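Local coordinates for protein hydroxymethyldihydropterin pyrophosphokinase-dihydropteroate synthase, putative (Plasmodium vivax, PDB 5Z79) that probably catalyses two successive steps of folate synthesis, diphosphate transfer to 6-hydroxymethyl-7,8-dihydropterin and condensation of the product with 4-aminobenzoate to dihydropteroate, at residues R135-N140 and H266-Y271; I120-S125 and I218-I223; L17-N22 and R204-D209. All blocks are in the same frame, centred on the assembly; numbering follows the deposited sequence.

Interaction 1 (R135-N140 and H266-Y271); sequences RIIKRN and HVYTKY. With APC (diphosphomethylphosphonic acid adenosyl ester), chain H.
Ile137 of helix 126-146 reaches in among Val267, Tyr268 and Tyr271, which belong to the loop joining strand 262-264 to helix 273-282. The loop includes a type I turn from His266 to Thr269. Tyr268 can be followed from root to tip. Its CB lies in the plane of the His266 ring, at the ring's edge. CG is anti to the carbonyl carbon (chi1 -70°), and from there the ring runs past Ile137 in the opposite direction to that side chain. CE1 approaches Ile137 CG1 at 4.0 Å, while over one ring face, offset toward the rim, stands CG1 of the adjacent Val267. At the tip, OH accepts a weak, bent hydrogen bond from Asn140 ND2 at 3.1 Å, the amide plane turned 23° from the ring. The amide is also held from its other end, since Asn140 OD1 takes a bond from NH2 of the preceding Arg139 at 3.1 Å. Ile137 completes the apolar part: its CG1 meets Val267 CG1 at 3.5 Å, and the side chains of Ile137 and Tyr271 cross at about a right angle, Ile137 CD1 coming to 3.4 Å from Tyr271 CE2. Arg272 makes a cation-pi contact with Tyr268, and Val60 touches both tyrosines. At the start of the turn His266 turns its ring edge to the nucleotide analogue, NE2 donating to APC O2G at 3.2 Å, while ND1 accepts a weak bond from Tyr268 N. The helix thus packs against a loop whose His266 hydrogen-bonds the nucleotide analogue, an arrangement belonging to the nucleotide pocket of the hydroxymethylpterin pyrophosphokinase fold.

Interaction 2 (I120-S125 and I218-I223); sequences IIREVS and IFEKSI
Ile121, Arg122 and Val124 pack on Ile218, Phe219 and Glu220 in a mixed contact, part apolar and part salt bridge, between the irregular segment leading into helix 126-146 and the short strand 218-220. On the apolar side, Ile121 and Ile218 cross at about a right angle and meet through their CG2 methyls, 4.1 Å apart. Ile121 CG2 also lies 4.2 Å from Glu220 CG, the two side chains running past each other in opposite directions. The charged pair is formed by Arg122 and Glu220. Arg122 CG is anti to the backbone N (chi1 174°), and a bend at chi3 brings NE toward Glu220. NE then donates to Glu220 OE2 at 3.0 Å with an N-H...O angle of 156°. The bond enters at the guanidinium edge and uses the syn lone pair of OE2, and the guanidinium and carboxylate planes stand 87° apart. Val124 CG2 lies over one guanidinium face, offset toward its rim, and approaches Phe219 N at 3.8 Å. Nearby, Glu123 OE1 bonds Thr217 N, just before the strand, and Val124 pairs with Thr217 through the backbone. Strand 218-220 pairs with strand 262-264, whose Leu262 meets Ile121 and Ile218. Helix 174-188 adds Leu175 against Ile121 and Pro174 against Ile218, while Glu132 of helix 126-146 touches Phe219.

Interaction 3 (L17-N22 and R204-D209); sequences LNFGTN and RMIDID. With APC (diphosphomethylphosphonic acid adenosyl ester), chain H.
Phe19 and Ile208 lie side by side, pointing the same way, on neighbouring antiparallel strands at one edge of the six-stranded sheet of the pyrophosphokinase fold. Ile208 CG2 stands over one face of the Phe19 ring, 4.1 Å from its centroid and offset toward the rim, a CH-pi contact. Ile206 CD1 comes to the ring's edge instead. Helices 27-42 and 174-188 cover this apolar face. On the other face Asn18, Asp207 and Asp209 project, and both aspartates turn to the phosphates of APC. Chi1 of Asp207 (-157°) sets CG anti to the backbone N; Asp207 OD1 forms a salt bridge with Arg204 NH2 at 3.1 Å, Asp207 CG lying in the guanidinium plane. Glu185 sits close to that carboxylate. Other pyrophosphokinases of this family bind magnesium through an aspartate pair, to which these two probably correspond. Backbone bonds join Asn18 and Asp209 in both directions, Asn18 N reaching Asp209 O at 2.8 Å. Beyond the regular pairing, side chains add bonds to the backbone. Thr21 OG1, anti to its backbone N, donates to Met205 O at 2.7 Å, and Asn22 OD1 accepts a weak, bent bond from Arg204 N at 2.7 Å.

How the interactions relate
All three contacts belong to the pyrophosphokinase part of the chain, on the same side of its centre. Their segments alternate along the sequence: 17-22, 120-125, 135-140, 204-209, 218-223, 266-271. Interaction 1 is the middle member. Its centre lies about 16 Å from that of interaction 2, which it touches where Ile136 CG1 meets Phe219 CZ at 4.2 Å. It lies about 17 Å from the centre of interaction 3, touching through His266 CD2 and Asp209 CB at 3.7 Å. Interactions 2 and 3 do not meet, though strands 218-220 and 207-213 are consecutive. The loop of interaction 1 and strand 207-213 of interaction 3 meet at one nucleotide site, with the helix packed against the loop.

Interaction 1 (R135-N140 and H266-Y271)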
loop_
_atom_site.group_PDB
_atom_site.type_symbol
_atom_site.label_atom_id
_atom_site.label_comp_id
_atom_site.label_asym_id
_atom_site.label_seq_id
_atom_site.Cartn_x
_atom_site.Cartn_y
_atom_site.Cartn_z
ATOM N N ARG A 135 -8.615 -49.946 -9.721
ATOM C CA ARG A 135 -9.643 -50.648 -8.947
ATOM C C ARG A 135 -9.761 -50.121 -7.529
ATOM O O ARG A 135 -10.855 -49.947 -7.041
ATOM C CB ARG A 135 -9.339 -52.119 -8.841
ATOM C CG ARG A 135 -9.329 -52.828 -10.148
ATOM C CD ARG A 135 -9.550 -54.295 -9.892
ATOM N NE ARG A 135 -9.313 -55.074 -11.104
ATOM C CZ ARG A 135 -10.201 -55.281 -12.078
ATOM N NH1 ARG A 135 -11.429 -54.760 -12.032
ATOM N NH2 ARG A 135 -9.847 -56.034 -13.120
ATOM N N ILE A 136 -8.635 -49.903 -6.860
ATOM C CA ILE A 136 -8.639 -49.440 -5.467
ATOM C C ILE A 136 -9.195 -48.032 -5.368
ATOM O O ILE A 136 -9.877 -47.716 -4.398
ATOM C CB ILE A 136 -7.213 -49.457 -4.817
ATOM C CG1 ILE A 136 -6.696 -50.893 -4.627
ATOM C CG2 ILE A 136 -7.174 -48.724 -3.470
ATOM C CD1 ILE A 136 -7.455 -51.744 -3.617
ATOM N N ILE A 137 -8.885 -47.194 -6.357
ATOM C CA ILE A 137 -9.368 -45.819 -6.356
ATOM C C ILE A 137 -10.851 -45.780 -6.657
ATOM O O ILE A 137 -11.581 -45.080 -5.969
ATOM C CB ILE A 137 -8.642 -44.913 -7.367
ATOM C CG1 ILE A 137 -7.175 -44.735 -6.972
ATOM C CG2 ILE A 137 -9.335 -43.553 -7.431
ATOM C CD1 ILE A 137 -6.331 -44.146 -8.075
ATOM N N LYS A 138 -11.276 -46.520 -7.686
ATOM C CA LYS A 138 -12.690 -46.616 -8.099
ATOM C C LYS A 138 -13.543 -47.045 -6.922
ATOM O O LYS A 138 -14.641 -46.520 -6.702
ATOM C CB LYS A 138 -12.860 -47.635 -9.231
ATOM C CG LYS A 138 -14.224 -47.640 -9.907
ATOM C CD LYS A 138 -14.604 -49.028 -10.416
ATOM C CE LYS A 138 -15.415 -49.017 -11.713
ATOM N NZ LYS A 138 -16.841 -48.612 -11.552
ATOM N N ARG A 139 -13.006 -47.988 -6.150
ATOM C CA ARG A 139 -13.724 -48.570 -5.029
ATOM C C ARG A 139 -13.769 -47.613 -3.848
ATOM O O ARG A 139 -14.747 -47.579 -3.120
ATOM C CB ARG A 139 -13.071 -49.885 -4.643
ATOM C CG ARG A 139 -13.843 -50.745 -3.647
ATOM C CD ARG A 139 -12.865 -51.506 -2.743
ATOM N NE ARG A 139 -11.800 -50.651 -2.163
ATOM C CZ ARG A 139 -10.768 -51.106 -1.449
ATOM N NH1 ARG A 139 -10.621 -52.410 -1.187
ATOM N NH2 ARG A 139 -9.872 -50.242 -0.992
ATOM N N ASN A 140 -12.722 -46.818 -3.677
ATOM C CA ASN A 140 -12.713 -45.792 -2.636
ATOM C C ASN A 140 -13.687 -44.695 -2.957
ATOM O O ASN A 140 -14.418 -44.263 -2.086
ATOM C CB ASN A 140 -11.301 -45.252 -2.389
ATOM C CG ASN A 140 -10.478 -46.166 -1.470
ATOM O OD1 ASN A 140 -10.836 -47.318 -1.233
ATOM N ND2 ASN A 140 -9.385 -45.649 -0.952
ATOM N N HIS A 266 2.638 -45.105 -3.825
ATOM C CA HIS A 266 1.375 -45.025 -3.133
ATOM C C HIS A 266 0.318 -44.874 -4.198
ATOM O O HIS A 266 0.582 -44.322 -5.265
ATOM C CB HIS A 266 1.385 -43.828 -2.185
ATOM C CG HIS A 266 0.248 -43.810 -1.223
ATOM N ND1 HIS A 266 -0.929 -43.158 -1.487
ATOM C CD2 HIS A 266 0.110 -44.346 0.006
ATOM C CE1 HIS A 266 -1.750 -43.305 -0.468
ATOM N NE2 HIS A 266 -1.144 -44.027 0.451
ATOM N N VAL A 267 -0.872 -45.381 -3.909
ATOM C CA VAL A 267 -1.953 -45.411 -4.879
ATOM C C VAL A 267 -2.328 -44.027 -5.375
ATOM O O VAL A 267 -2.552 -43.836 -6.577
ATOM C CB VAL A 267 -3.215 -46.059 -4.282
ATOM C CG1 VAL A 267 -4.381 -45.989 -5.263
ATOM C CG2 VAL A 267 -2.948 -47.508 -3.908
ATOM N N TYR A 268 -2.406 -43.083 -4.438
ATOM C CA TYR A 268 -2.819 -41.699 -4.712
ATOM C C TYR A 268 -1.726 -40.700 -5.047
ATOM O O TYR A 268 -2.027 -39.532 -5.242
ATOM C CB TYR A 268 -3.616 -41.165 -3.538
ATOM C CG TYR A 268 -4.946 -41.819 -3.451
ATOM C CD1 TYR A 268 -6.017 -41.367 -4.213
ATOM C CD2 TYR A 268 -5.143 -42.903 -2.629
ATOM C CE1 TYR A 268 -7.251 -41.958 -4.129
ATOM C CE2 TYR A 268 -6.378 -43.512 -2.548
ATOM C CZ TYR A 268 -7.421 -43.025 -3.297
ATOM O OH TYR A 268 -8.623 -43.641 -3.203
ATOM N N THR A 269 -0.483 -41.141 -5.161
ATOM C CA THR A 269 0.608 -40.205 -5.298
ATOM C C THR A 269 0.376 -39.184 -6.399
ATOM O O THR A 269 0.574 -37.999 -6.194
ATOM C CB THR A 269 1.961 -40.888 -5.545
ATOM O OG1 THR A 269 2.263 -41.808 -4.478
ATOM C CG2 THR A 269 3.045 -39.840 -5.583
ATOM N N LYS A 270 -0.049 -39.625 -7.575
ATOM C CA LYS A 270 -0.181 -38.695 -8.700
ATOM C C LYS A 270 -1.583 -38.125 -8.823
ATOM O O LYS A 270 -1.837 -37.326 -9.711
ATOM C CB LYS A 270 0.319 -39.341 -10.012
ATOM C CG LYS A 270 -0.719 -39.964 -10.935
ATOM C CD LYS A 270 -0.037 -40.874 -11.964
ATOM C CE LYS A 270 -0.728 -40.968 -13.315
ATOM N NZ LYS A 270 -0.147 -42.135 -14.045
ATOM N N TYR A 271 -2.476 -38.504 -7.917
ATOM C CA TYR A 271 -3.868 -38.079 -8.001
ATOM C C TYR A 271 -4.349 -37.097 -6.904
ATOM O O TYR A 271 -5.467 -36.596 -6.990
ATOM C CB TYR A 271 -4.768 -39.300 -7.981
ATOM C CG TYR A 271 -4.482 -40.336 -9.040
ATOM C CD1 TYR A 271 -4.774 -40.100 -10.365
ATOM C CD2 TYR A 271 -3.968 -41.570 -8.701
ATOM C CE1 TYR A 271 -4.546 -41.057 -11.330
ATOM C CE2 TYR A 271 -3.739 -42.539 -9.658
ATOM C CZ TYR A 271 -4.025 -42.277 -10.972
ATOM O OH TYR A 271 -3.794 -43.242 -11.925
HETATM P PG APC H . -4.023 -42.487 2.868
HETATM O O1G APC H . -3.705 -41.210 3.617
HETATM O O2G APC H . -2.988 -43.566 3.085
HETATM O O3G APC H . -4.332 -42.251 1.407
HETATM P PB APC H . -5.705 -43.701 4.939
HETATM O O1B APC H . -7.153 -43.480 5.281
HETATM O O2B APC H . -4.718 -43.133 5.916
HETATM O O3B APC H . -5.386 -43.069 3.510
HETATM P PA APC H . -4.185 -46.178 5.903
HETATM O O1A APC H . -4.658 -45.894 7.302
HETATM O O2A APC H . -2.808 -45.670 5.561
HETATM C C3A APC H . -5.391 -45.486 4.723
HETATM O "O5'" APC H . -4.204 -47.763 5.697
HETATM C "C5'" APC H . -5.094 -48.489 4.809
HETATM C "C4'" APC H . -4.296 -49.496 4.019
HETATM O "O4'" APC H . -3.256 -48.797 3.291
HETATM C "C3'" APC H . -3.584 -50.591 4.830
HETATM O "O3'" APC H . -4.020 -51.871 4.409
HETATM C "C2'" APC H . -2.087 -50.374 4.560
HETATM O "O2'" APC H . -1.361 -51.563 4.343
HETATM C "C1'" APC H . -2.090 -49.577 3.264
HETATM N N9 APC H . -0.942 -48.689 3.120
HETATM C C8 APC H . -0.525 -47.692 3.970
HETATM N N7 APC H . 0.543 -47.053 3.546
HETATM C C5 APC H . 0.845 -47.662 2.335
HETATM C C6 APC H . 1.863 -47.442 1.386
HETATM N N6 APC H . 2.799 -46.507 1.498
HETATM N N1 APC H . 1.866 -48.226 0.284
HETATM C C2 APC H . 0.914 -49.163 0.170
HETATM N N3 APC H . -0.086 -49.466 0.990
HETATM C C4 APC H . -0.066 -48.669 2.066
#

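Interaction 2 (I120-S125 and I218-I223)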
loop_
_atom_site.group_PDB
_atom_site.type_symbol
_atom_site.label_atom_id
_atom_site.label_comp_id
_atom_site.label_asym_id
_atom_site.label_seq_id
_atom_site.Cartn_x
_atom_site.Cartn_y
_atom_site.Cartn_z
ATOM N N ILE A 120 14.105 -56.856 -3.004
ATOM C CA ILE A 120 13.794 -58.118 -2.360
ATOM C C ILE A 120 12.374 -58.489 -2.712
ATOM O O ILE A 120 12.154 -59.547 -3.299
ATOM C CB ILE A 120 13.926 -58.089 -0.834
ATOM C CG1 ILE A 120 15.401 -58.234 -0.407
ATOM C CG2 ILE A 120 13.132 -59.227 -0.209
ATOM C CD1 ILE A 120 16.092 -56.924 -0.068
ATOM N N ILE A 121 11.417 -57.623 -2.378
ATOM C CA ILE A 121 10.007 -57.896 -2.683
ATOM C C ILE A 121 9.700 -57.905 -4.198
ATOM O O ILE A 121 10.281 -57.149 -4.963
ATOM C CB ILE A 121 9.067 -56.911 -1.927
ATOM C CG1 ILE A 121 9.073 -57.240 -0.461
ATOM C CG2 ILE A 121 7.613 -57.013 -2.408
ATOM C CD1 ILE A 121 8.479 -56.138 0.355
ATOM N N ARG A 122 8.762 -58.764 -4.589
ATOM C CA ARG A 122 8.321 -58.914 -5.983
ATOM C C ARG A 122 7.834 -57.594 -6.634
ATOM O O ARG A 122 6.871 -56.980 -6.179
ATOM C CB ARG A 122 7.229 -60.012 -6.049
ATOM C CG ARG A 122 6.564 -60.203 -7.399
ATOM C CD ARG A 122 5.359 -61.141 -7.326
ATOM N NE ARG A 122 4.038 -60.464 -7.349
ATOM C CZ ARG A 122 3.189 -60.398 -8.395
ATOM N NH1 ARG A 122 3.484 -60.960 -9.569
ATOM N NH2 ARG A 122 2.019 -59.765 -8.263
ATOM N N GLU A 123 8.510 -57.181 -7.704
ATOM C CA GLU A 123 8.078 -56.065 -8.547
ATOM C C GLU A 123 6.988 -56.484 -9.552
ATOM O O GLU A 123 6.720 -57.646 -9.741
ATOM C CB GLU A 123 9.279 -55.445 -9.282
ATOM C CG GLU A 123 10.112 -54.503 -8.424
ATOM C CD GLU A 123 10.987 -53.553 -9.249
ATOM O OE1 GLU A 123 10.599 -52.363 -9.470
ATOM O OE2 GLU A 123 12.070 -54.008 -9.700
ATOM N N VAL A 124 6.376 -55.513 -10.201
ATOM C CA VAL A 124 5.203 -55.713 -11.044
ATOM C C VAL A 124 5.336 -54.776 -12.261
ATOM O O VAL A 124 5.998 -53.730 -12.169
ATOM C CB VAL A 124 3.927 -55.411 -10.215
ATOM C CG1 VAL A 124 2.707 -55.165 -11.081
ATOM C CG2 VAL A 124 3.653 -56.531 -9.222
ATOM N N SER A 125 4.751 -55.153 -13.405
ATOM C CA SER A 125 4.822 -54.301 -14.596
ATOM C C SER A 125 3.966 -53.065 -14.429
ATOM O O SER A 125 3.002 -53.043 -13.653
ATOM C CB SER A 125 4.348 -55.023 -15.830
ATOM O OG SER A 125 2.957 -54.860 -15.985
ATOM N N ILE A 218 5.652 -51.826 -7.176
ATOM C CA ILE A 218 5.228 -52.995 -6.402
ATOM C C ILE A 218 3.705 -52.985 -6.151
ATOM O O ILE A 218 3.138 -51.961 -5.802
ATOM C CB ILE A 218 5.969 -53.001 -5.025
ATOM C CG1 ILE A 218 7.475 -53.257 -5.217
ATOM C CG2 ILE A 218 5.326 -53.989 -4.054
ATOM C CD1 ILE A 218 8.342 -52.901 -4.041
ATOM N N PHE A 219 3.060 -54.136 -6.303
ATOM C CA PHE A 219 1.697 -54.322 -5.804
ATOM C C PHE A 219 1.441 -55.733 -5.246
ATOM O O PHE A 219 1.277 -56.694 -5.991
ATOM C CB PHE A 219 0.689 -53.988 -6.884
ATOM C CG PHE A 219 -0.664 -53.627 -6.348
ATOM C CD1 PHE A 219 -1.485 -54.587 -5.770
ATOM C CD2 PHE A 219 -1.117 -52.340 -6.427
ATOM C CE1 PHE A 219 -2.733 -54.267 -5.281
ATOM C CE2 PHE A 219 -2.364 -52.011 -5.942
ATOM C CZ PHE A 219 -3.175 -52.978 -5.369
ATOM N N GLU A 220 1.406 -55.828 -3.920
ATOM C CA GLU A 220 1.110 -57.062 -3.232
ATOM C C GLU A 220 -0.269 -56.906 -2.638
ATOM O O GLU A 220 -0.472 -56.092 -1.773
ATOM C CB GLU A 220 2.185 -57.381 -2.173
ATOM C CG GLU A 220 3.544 -57.765 -2.758
ATOM C CD GLU A 220 3.493 -58.920 -3.768
ATOM O OE1 GLU A 220 3.023 -60.009 -3.399
ATOM O OE2 GLU A 220 3.920 -58.734 -4.932
ATOM N N LYS A 221 -1.206 -57.704 -3.128
ATOM C CA LYS A 221 -2.640 -57.419 -3.020
ATOM C C LYS A 221 -3.216 -57.799 -1.687
ATOM O O LYS A 221 -4.164 -57.156 -1.233
ATOM C CB LYS A 221 -3.455 -58.150 -4.102
ATOM C CG LYS A 221 -3.410 -57.555 -5.501
ATOM C CD LYS A 221 -3.746 -58.599 -6.557
ATOM C CE LYS A 221 -2.554 -59.551 -6.736
ATOM N NZ LYS A 221 -2.899 -60.887 -7.315
ATOM N N SER A 222 -2.693 -58.860 -1.084
ATOM C CA SER A 222 -3.256 -59.356 0.155
ATOM C C SER A 222 -2.178 -59.910 1.051
ATOM O O SER A 222 -1.868 -61.082 0.983
ATOM C CB SER A 222 -4.301 -60.421 -0.125
ATOM O OG SER A 222 -4.966 -60.770 1.075
ATOM N N ILE A 223 -1.611 -59.043 1.880
ATOM C CA ILE A 223 -0.537 -59.375 2.821
ATOM C C ILE A 223 -1.121 -59.800 4.154
ATOM O O ILE A 223 -2.024 -59.133 4.641
ATOM C CB ILE A 223 0.320 -58.129 3.055
ATOM C CG1 ILE A 223 1.005 -57.751 1.760
ATOM C CG2 ILE A 223 1.360 -58.356 4.135
ATOM C CD1 ILE A 223 2.001 -56.641 1.943
#

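Interaction 3 (L17-N22 and R204-D209)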
loop_
_atom_site.group_PDB
_atom_site.type_symbol
_atom_site.label_atom_id
_atom_site.label_comp_id
_atom_site.label_asym_id
_atom_site.label_seq_id
_atom_site.Cartn_x
_atom_site.Cartn_y
_atom_site.Cartn_z
ATOM N N LEU A 17 8.237 -40.162 2.127
ATOM C CA LEU A 17 7.172 -40.462 3.021
ATOM C C LEU A 17 6.277 -39.279 3.051
ATOM O O LEU A 17 6.707 -38.169 2.742
ATOM C CB LEU A 17 7.732 -40.688 4.418
ATOM C CG LEU A 17 8.860 -41.687 4.507
ATOM C CD1 LEU A 17 9.403 -41.665 5.898
ATOM C CD2 LEU A 17 8.314 -43.038 4.188
ATOM N N ASN A 18 5.038 -39.513 3.449
ATOM C CA ASN A 18 4.049 -38.467 3.511
ATOM C C ASN A 18 3.375 -38.480 4.838
ATOM O O ASN A 18 2.743 -39.456 5.201
ATOM C CB ASN A 18 2.989 -38.704 2.453
ATOM C CG ASN A 18 1.955 -37.602 2.422
ATOM O OD1 ASN A 18 2.109 -36.600 1.717
ATOM N ND2 ASN A 18 0.863 -37.809 3.158
ATOM N N PHE A 19 3.468 -37.366 5.541
ATOM C CA PHE A 19 2.888 -37.217 6.883
ATOM C C PHE A 19 1.599 -36.423 6.809
ATOM O O PHE A 19 1.550 -35.433 6.094
ATOM C CB PHE A 19 3.850 -36.464 7.771
ATOM C CG PHE A 19 5.108 -37.205 8.031
ATOM C CD1 PHE A 19 6.077 -37.273 7.080
ATOM C CD2 PHE A 19 5.316 -37.813 9.223
ATOM C CE1 PHE A 19 7.239 -37.933 7.293
ATOM C CE2 PHE A 19 6.477 -38.481 9.462
ATOM C CZ PHE A 19 7.442 -38.544 8.485
ATOM N N GLY A 20 0.573 -36.834 7.538
ATOM C CA GLY A 20 -0.683 -36.130 7.482
ATOM C C GLY A 20 -1.407 -36.141 8.790
ATOM O O GLY A 20 -1.556 -37.187 9.381
ATOM N N THR A 21 -1.858 -34.963 9.222
ATOM C CA THR A 21 -2.683 -34.809 10.423
ATOM C C THR A 21 -3.876 -33.855 10.192
ATOM O O THR A 21 -3.862 -33.028 9.268
ATOM C CB THR A 21 -1.828 -34.377 11.634
ATOM O OG1 THR A 21 -2.652 -34.242 12.779
ATOM C CG2 THR A 21 -1.166 -33.061 11.405
ATOM N N ASN A 22 -4.911 -34.021 11.024
ATOM C CA ASN A 22 -6.108 -33.138 11.077
ATOM C C ASN A 22 -6.115 -32.116 12.205
ATOM O O ASN A 22 -6.950 -31.217 12.179
ATOM C CB ASN A 22 -7.388 -33.961 11.250
ATOM C CG ASN A 22 -7.755 -34.739 10.001
ATOM O OD1 ASN A 22 -7.913 -35.951 10.051
ATOM N ND2 ASN A 22 -7.904 -34.047 8.872
ATOM N N ARG A 204 -7.914 -37.750 12.121
ATOM C CA ARG A 204 -6.981 -38.853 12.027
ATOM C C ARG A 204 -5.693 -38.268 12.609
ATOM O O ARG A 204 -5.114 -37.340 12.074
ATOM C CB ARG A 204 -6.862 -39.308 10.565
ATOM C CG ARG A 204 -8.197 -39.191 9.781
ATOM C CD ARG A 204 -8.076 -39.703 8.353
ATOM N NE ARG A 204 -7.268 -40.927 8.366
ATOM C CZ ARG A 204 -5.961 -41.008 8.061
ATOM N NH1 ARG A 204 -5.245 -39.951 7.635
ATOM N NH2 ARG A 204 -5.365 -42.190 8.163
ATOM N N MET A 205 -5.285 -38.759 13.763
ATOM C CA MET A 205 -4.264 -38.040 14.520
ATOM C C MET A 205 -2.928 -37.834 13.813
ATOM O O MET A 205 -2.392 -36.721 13.798
ATOM C CB MET A 205 -3.968 -38.742 15.814
ATOM C CG MET A 205 -2.913 -37.947 16.527
ATOM S SD MET A 205 -2.485 -38.631 18.095
ATOM C CE MET A 205 -1.147 -37.493 18.415
ATOM N N ILE A 206 -2.386 -38.943 13.297
ATOM C CA ILE A 206 -1.198 -38.931 12.462
ATOM C C ILE A 206 -1.387 -40.064 11.454
ATOM O O ILE A 206 -2.062 -41.057 11.748
ATOM C CB ILE A 206 0.090 -39.062 13.314
ATOM C CG1 ILE A 206 1.358 -39.188 12.469
ATOM C CG2 ILE A 206 -0.014 -40.246 14.248
ATOM C CD1 ILE A 206 1.773 -37.912 11.801
ATOM N N ASP A 207 -0.854 -39.868 10.245
ATOM C CA ASP A 207 -0.816 -40.910 9.244
ATOM C C ASP A 207 0.386 -40.809 8.321
ATOM O O ASP A 207 0.517 -39.805 7.606
ATOM C CB ASP A 207 -2.059 -40.888 8.379
ATOM C CG ASP A 207 -2.301 -42.251 7.750
ATOM O OD1 ASP A 207 -2.442 -43.196 8.594
ATOM O OD2 ASP A 207 -2.323 -42.406 6.466
ATOM N N ILE A 208 1.194 -41.873 8.278
ATOM C CA ILE A 208 2.482 -41.852 7.590
ATOM C C ILE A 208 2.569 -42.937 6.524
ATOM O O ILE A 208 2.660 -44.133 6.847
ATOM C CB ILE A 208 3.666 -42.075 8.554
ATOM C CG1 ILE A 208 3.579 -41.183 9.801
ATOM C CG2 ILE A 208 4.975 -41.752 7.854
ATOM C CD1 ILE A 208 4.351 -41.714 10.982
ATOM N N ASP A 209 2.596 -42.517 5.257
ATOM C CA ASP A 209 2.589 -43.434 4.138
ATOM C C ASP A 209 3.879 -43.337 3.296
ATOM O O ASP A 209 4.537 -42.310 3.254
ATOM C CB ASP A 209 1.329 -43.191 3.301
ATOM C CG ASP A 209 -0.004 -43.136 4.157
ATOM O OD1 ASP A 209 -0.287 -44.040 4.997
ATOM O OD2 ASP A 209 -0.820 -42.185 3.945
HETATM P PG APC H . -4.023 -42.487 2.868
HETATM O O1G APC H . -3.705 -41.210 3.617
HETATM O O2G APC H . -2.988 -43.566 3.085
HETATM O O3G APC H . -4.332 -42.251 1.407
HETATM P PB APC H . -5.705 -43.701 4.939
HETATM O O1B APC H . -7.153 -43.480 5.281
HETATM O O2B APC H . -4.718 -43.133 5.916
HETATM O O3B APC H . -5.386 -43.069 3.510
HETATM P PA APC H . -4.185 -46.178 5.903
HETATM O O1A APC H . -4.658 -45.894 7.302
HETATM O O2A APC H . -2.808 -45.670 5.561
HETATM C C3A APC H . -5.391 -45.486 4.723
HETATM O "O5'" APC H . -4.204 -47.763 5.697
HETATM C "C5'" APC H . -5.094 -48.489 4.809
HETATM C "C4'" APC H . -4.296 -49.496 4.019
HETATM O "O4'" APC H . -3.256 -48.797 3.291
HETATM C "C3'" APC H . -3.584 -50.591 4.830
HETATM O "O3'" APC H . -4.020 -51.871 4.409
HETATM C "C2'" APC H . -2.087 -50.374 4.560
HETATM O "O2'" APC H . -1.361 -51.563 4.343
HETATM C "C1'" APC H . -2.090 -49.577 3.264
HETATM N N9 APC H . -0.942 -48.689 3.120
HETATM C C8 APC H . -0.525 -47.692 3.970
HETATM N N7 APC H . 0.543 -47.053 3.546
HETATM C C5 APC H . 0.845 -47.662 2.335
HETATM C C6 APC H . 1.863 -47.442 1.386
HETATM N N6 APC H . 2.799 -46.507 1.498
HETATM N N1 APC H . 1.866 -48.226 0.284
HETATM C C2 APC H . 0.914 -49.163 0.170
HETATM N N3 APC H . -0.086 -49.466 0.990
HETATM C C4 APC H . -0.066 -48.669 2.066
#